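Non-ribosomal peptide synthetase (Methanobrevibacter ruminantium, PDB 6VTJ) probably carries a peptide on a phosphopantetheine arm of its thiolation domain and releases it reductively through an NAD(P)-dependent reductase domain. Local coordinates at residues A[129-134]-A[152-157]. Numbering follows the deposited sequence.
Sequences VLLTGA and GKIYCM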
ATOM      1  N   VAL A 129       4.632  20.653 -11.026  1.00 32.45           N
ATOM      2  CA  VAL A 129       4.236  19.268 -10.793  1.00 30.53           C
ATOM      3  C   VAL A 129       2.734  19.121 -10.970  1.00 28.83           C
ATOM      4  O   VAL A 129       1.964  19.968 -10.514  1.00 31.52           O
ATOM      5  CB  VAL A 129       4.674  18.815  -9.389  1.00 29.48           C
ATOM      6  CG1 VAL A 129       3.897  17.545  -8.945  1.00 25.48           C
ATOM      7  CG2 VAL A 129       6.185  18.603  -9.375  1.00 29.15           C
ATOM      8  N   LEU A 130       2.325  18.057 -11.646  1.00 27.48           N
ATOM      9  CA  LEU A 130       0.962  17.550 -11.577  1.00 30.38           C
ATOM     10  C   LEU A 130       0.957  16.420 -10.549  1.00 29.54           C
ATOM     11  O   LEU A 130       1.542  15.360 -10.784  1.00 30.08           O
ATOM     12  CB  LEU A 130       0.486  17.056 -12.941  1.00 29.26           C
ATOM     13  CG  LEU A 130      -0.833  16.290 -12.855  1.00 32.03           C
ATOM     14  CD1 LEU A 130      -1.902  17.248 -12.393  1.00 29.23           C
ATOM     15  CD2 LEU A 130      -1.207  15.642 -14.173  1.00 26.23           C
ATOM     16  N   LEU A 131       0.318  16.648  -9.409  1.00 26.30           N
ATOM     17  CA  LEU A 131       0.199  15.661  -8.348  1.00 30.59           C
ATOM     18  C   LEU A 131      -1.195  15.037  -8.356  1.00 26.39           C
ATOM     19  O   LEU A 131      -2.212  15.749  -8.253  1.00 30.15           O
ATOM     20  CB  LEU A 131       0.477  16.308  -6.989  1.00 25.30           C
ATOM     21  CG  LEU A 131       0.218  15.464  -5.744  1.00 25.27           C
ATOM     22  CD1 LEU A 131       1.104  14.213  -5.716  1.00 25.21           C
ATOM     23  CD2 LEU A 131       0.440  16.306  -4.479  1.00 23.65           C
ATOM     24  N   THR A 132      -1.235  13.712  -8.449  1.00 26.16           N
ATOM     25  CA  THR A 132      -2.464  12.969  -8.223  1.00 28.87           C
ATOM     26  C   THR A 132      -2.451  12.415  -6.809  1.00 30.24           C
ATOM     27  O   THR A 132      -1.390  12.134  -6.250  1.00 29.21           O
ATOM     28  CB  THR A 132      -2.651  11.803  -9.212  1.00 27.28           C
ATOM     29  OG1 THR A 132      -1.766  10.721  -8.879  1.00 29.11           O
ATOM     30  CG2 THR A 132      -2.447  12.235 -10.651  1.00 28.18           C
ATOM     31  N   GLY A 133      -3.644  12.249  -6.247  1.00 29.06           N
ATOM     32  CA  GLY A 133      -3.784  11.708  -4.916  1.00 27.73           C
ATOM     33  C   GLY A 133      -3.450  12.679  -3.810  1.00 34.95           C
ATOM     34  O   GLY A 133      -3.025  12.253  -2.727  1.00 32.67           O
ATOM     35  N   ALA A 134      -3.637  13.982  -4.045  1.00 33.22           N
ATOM     36  CA  ALA A 134      -3.216  14.979  -3.063  1.00 32.78           C
ATOM     37  C   ALA A 134      -3.983  14.884  -1.746  1.00 34.64           C
ATOM     38  O   ALA A 134      -3.544  15.469  -0.754  1.00 34.87           O
ATOM     39  CB  ALA A 134      -3.369  16.386  -3.647  1.00 36.10           C
ATOM     40  N   GLY A 152       8.440  25.824  -7.954  1.00 40.99           N
ATOM     41  CA  GLY A 152       7.452  25.903  -9.012  1.00 37.99           C
ATOM     42  C   GLY A 152       6.017  25.868  -8.520  1.00 38.98           C
ATOM     43  O   GLY A 152       5.714  26.109  -7.349  1.00 41.33           O
ATOM     44  N   LYS A 153       5.117  25.587  -9.456  1.00 37.65           N
ATOM     45  CA  LYS A 153       3.693  25.440  -9.187  1.00 39.20           C
ATOM     46  C   LYS A 153       3.350  23.963  -9.044  1.00 33.32           C
ATOM     47  O   LYS A 153       4.020  23.102  -9.621  1.00 34.30           O
ATOM     48  CB  LYS A 153       2.855  26.034 -10.319  1.00 37.98           C
ATOM     49  CG  LYS A 153       2.796  27.544 -10.371  1.00 47.64           C
ATOM     50  CD  LYS A 153       1.587  28.004 -11.166  1.00 45.50           C
ATOM     51  CE  LYS A 153       1.626  27.461 -12.583  1.00 48.97           C
ATOM     52  NZ  LYS A 153       0.606  28.122 -13.451  1.00 56.49           N
ATOM     53  N   ILE A 154       2.288  23.670  -8.299  1.00 31.53           N
ATOM     54  CA  ILE A 154       1.816  22.298  -8.153  1.00 31.71           C
ATOM     55  C   ILE A 154       0.313  22.249  -8.427  1.00 30.29           C
ATOM     56  O   ILE A 154      -0.481  22.890  -7.728  1.00 31.61           O
ATOM     57  CB  ILE A 154       2.156  21.722  -6.768  1.00 28.78           C
ATOM     58  CG1 ILE A 154       1.719  20.260  -6.678  1.00 31.63           C
ATOM     59  CG2 ILE A 154       1.518  22.523  -5.644  1.00 28.67           C
ATOM     60  CD1 ILE A 154       2.393  19.518  -5.551  1.00 30.07           C
ATOM     61  N   TYR A 155      -0.066  21.507  -9.458  1.00 30.05           N
ATOM     62  CA  TYR A 155      -1.452  21.233  -9.801  1.00 30.20           C
ATOM     63  C   TYR A 155      -1.888  19.956  -9.100  1.00 32.69           C
ATOM     64  O   TYR A 155      -1.245  18.920  -9.261  1.00 33.56           O
ATOM     65  CB  TYR A 155      -1.598  21.042 -11.310  1.00 28.03           C
ATOM     66  CG  TYR A 155      -1.258  22.253 -12.153  1.00 38.19           C
ATOM     67  CD1 TYR A 155       0.061  22.648 -12.346  1.00 33.80           C
ATOM     68  CD2 TYR A 155      -2.267  22.988 -12.781  1.00 40.23           C
ATOM     69  CE1 TYR A 155       0.371  23.758 -13.137  1.00 44.61           C
ATOM     70  CE2 TYR A 155      -1.970  24.094 -13.568  1.00 41.82           C
ATOM     71  CZ  TYR A 155      -0.649  24.473 -13.741  1.00 46.00           C
ATOM     72  OH  TYR A 155      -0.354  25.565 -14.521  1.00 46.49           O
ATOM     73  N   CYS A 156      -2.994  20.008  -8.371  1.00 30.02           N
ATOM     74  CA  CYS A 156      -3.467  18.854  -7.609  1.00 31.77           C
ATOM     75  C   CYS A 156      -4.797  18.414  -8.189  1.00 36.41           C
ATOM     76  O   CYS A 156      -5.781  19.154  -8.104  1.00 35.67           O
ATOM     77  CB  CYS A 156      -3.616  19.187  -6.128  1.00 30.77           C
ATOM     78  SG  CYS A 156      -2.133  19.866  -5.380  1.00 33.44           S
ATOM     79  N   MET A 157      -4.837  17.214  -8.753  1.00 36.16           N
ATOM     80  CA  MET A 157      -6.066  16.708  -9.354  1.00 38.56           C
ATOM     81  C   MET A 157      -6.865  15.906  -8.330  1.00 38.58           C
ATOM     82  O   MET A 157      -6.364  14.921  -7.781  1.00 40.55           O
ATOM     83  CB  MET A 157      -5.765  15.850 -10.577  1.00 40.13           C
ATOM     84  CG  MET A 157      -6.992  15.637 -11.447  1.00 44.71           C
ATOM     85  SD  MET A 157      -6.799  14.308 -12.650  1.00 52.69           S
ATOM     86  CE  MET A 157      -5.560  15.007 -13.723  1.00 36.22           C
TER
HETATM   87  O   HOH W   1      -4.062  15.288  -6.526  1.00 37.96           O
HETATM   88  O   HOH W   2      -5.853  12.294  -7.882  1.00 29.59           O
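Val129 and Ile154 lie side by side on one face of a parallel strand pair, and Met157 N closes its far end on Leu131 O, 3.0 Å away. Backbone bonds and side-chain contacts both join the strands. Val129 N donates to Lys153 O at 2.9 Å, Val129 O accepts from Tyr155 N, and Tyr155 O accepts from Leu131 N. Ile154 CA lies 3.3 Å from Val129 O in a CA-H...O contact, and the same oxygen sits in the plane of the Tyr155 ring, at its edge by CD1. Beyond Leu131 the strands part, and two waters fill in. One donates to both Leu131 O and Met157 O and accepts from Ala134 N; the other links Gly133 N to Met157 O. Side chains alternate between the two faces. On one, Leu130 crosses Tyr155 at about a right angle, its CD1 4.0 Å from Tyr155 CB, while its CD2 lies 4.4 Å from Met157 CE. On the other, CG1 of Val129 and of Ile154 is anti to its own backbone N (chi1 162° and -177°), and the two CG1 atoms meet at 4.2 Å. Ile154 CD1 continues to Leu131 CD2, 3.9 Å away, and Ala134 CB rests on Cys156 CB at 3.7 Å. An alanine at Ile154 would probably open a gap beside Val129 CG1 and Leu131 CD2. Tyr155 OH accepts from Lys153 NZ and is hydrogen-bonded to Glu209. The pair belongs to the beta-alpha-beta unit of a Rossmann-like sheet: helix 137-149 packs Leu143 and Phe146 over the face bearing Val129, Leu131 and Ile154, whereas Leu206 touches Leu130 and Met157 on the other. Strand 213-216 flanks 129-132, where Asn216 bonds Thr132 OG1, and strand 190-194 continues the sheet beyond 154-158.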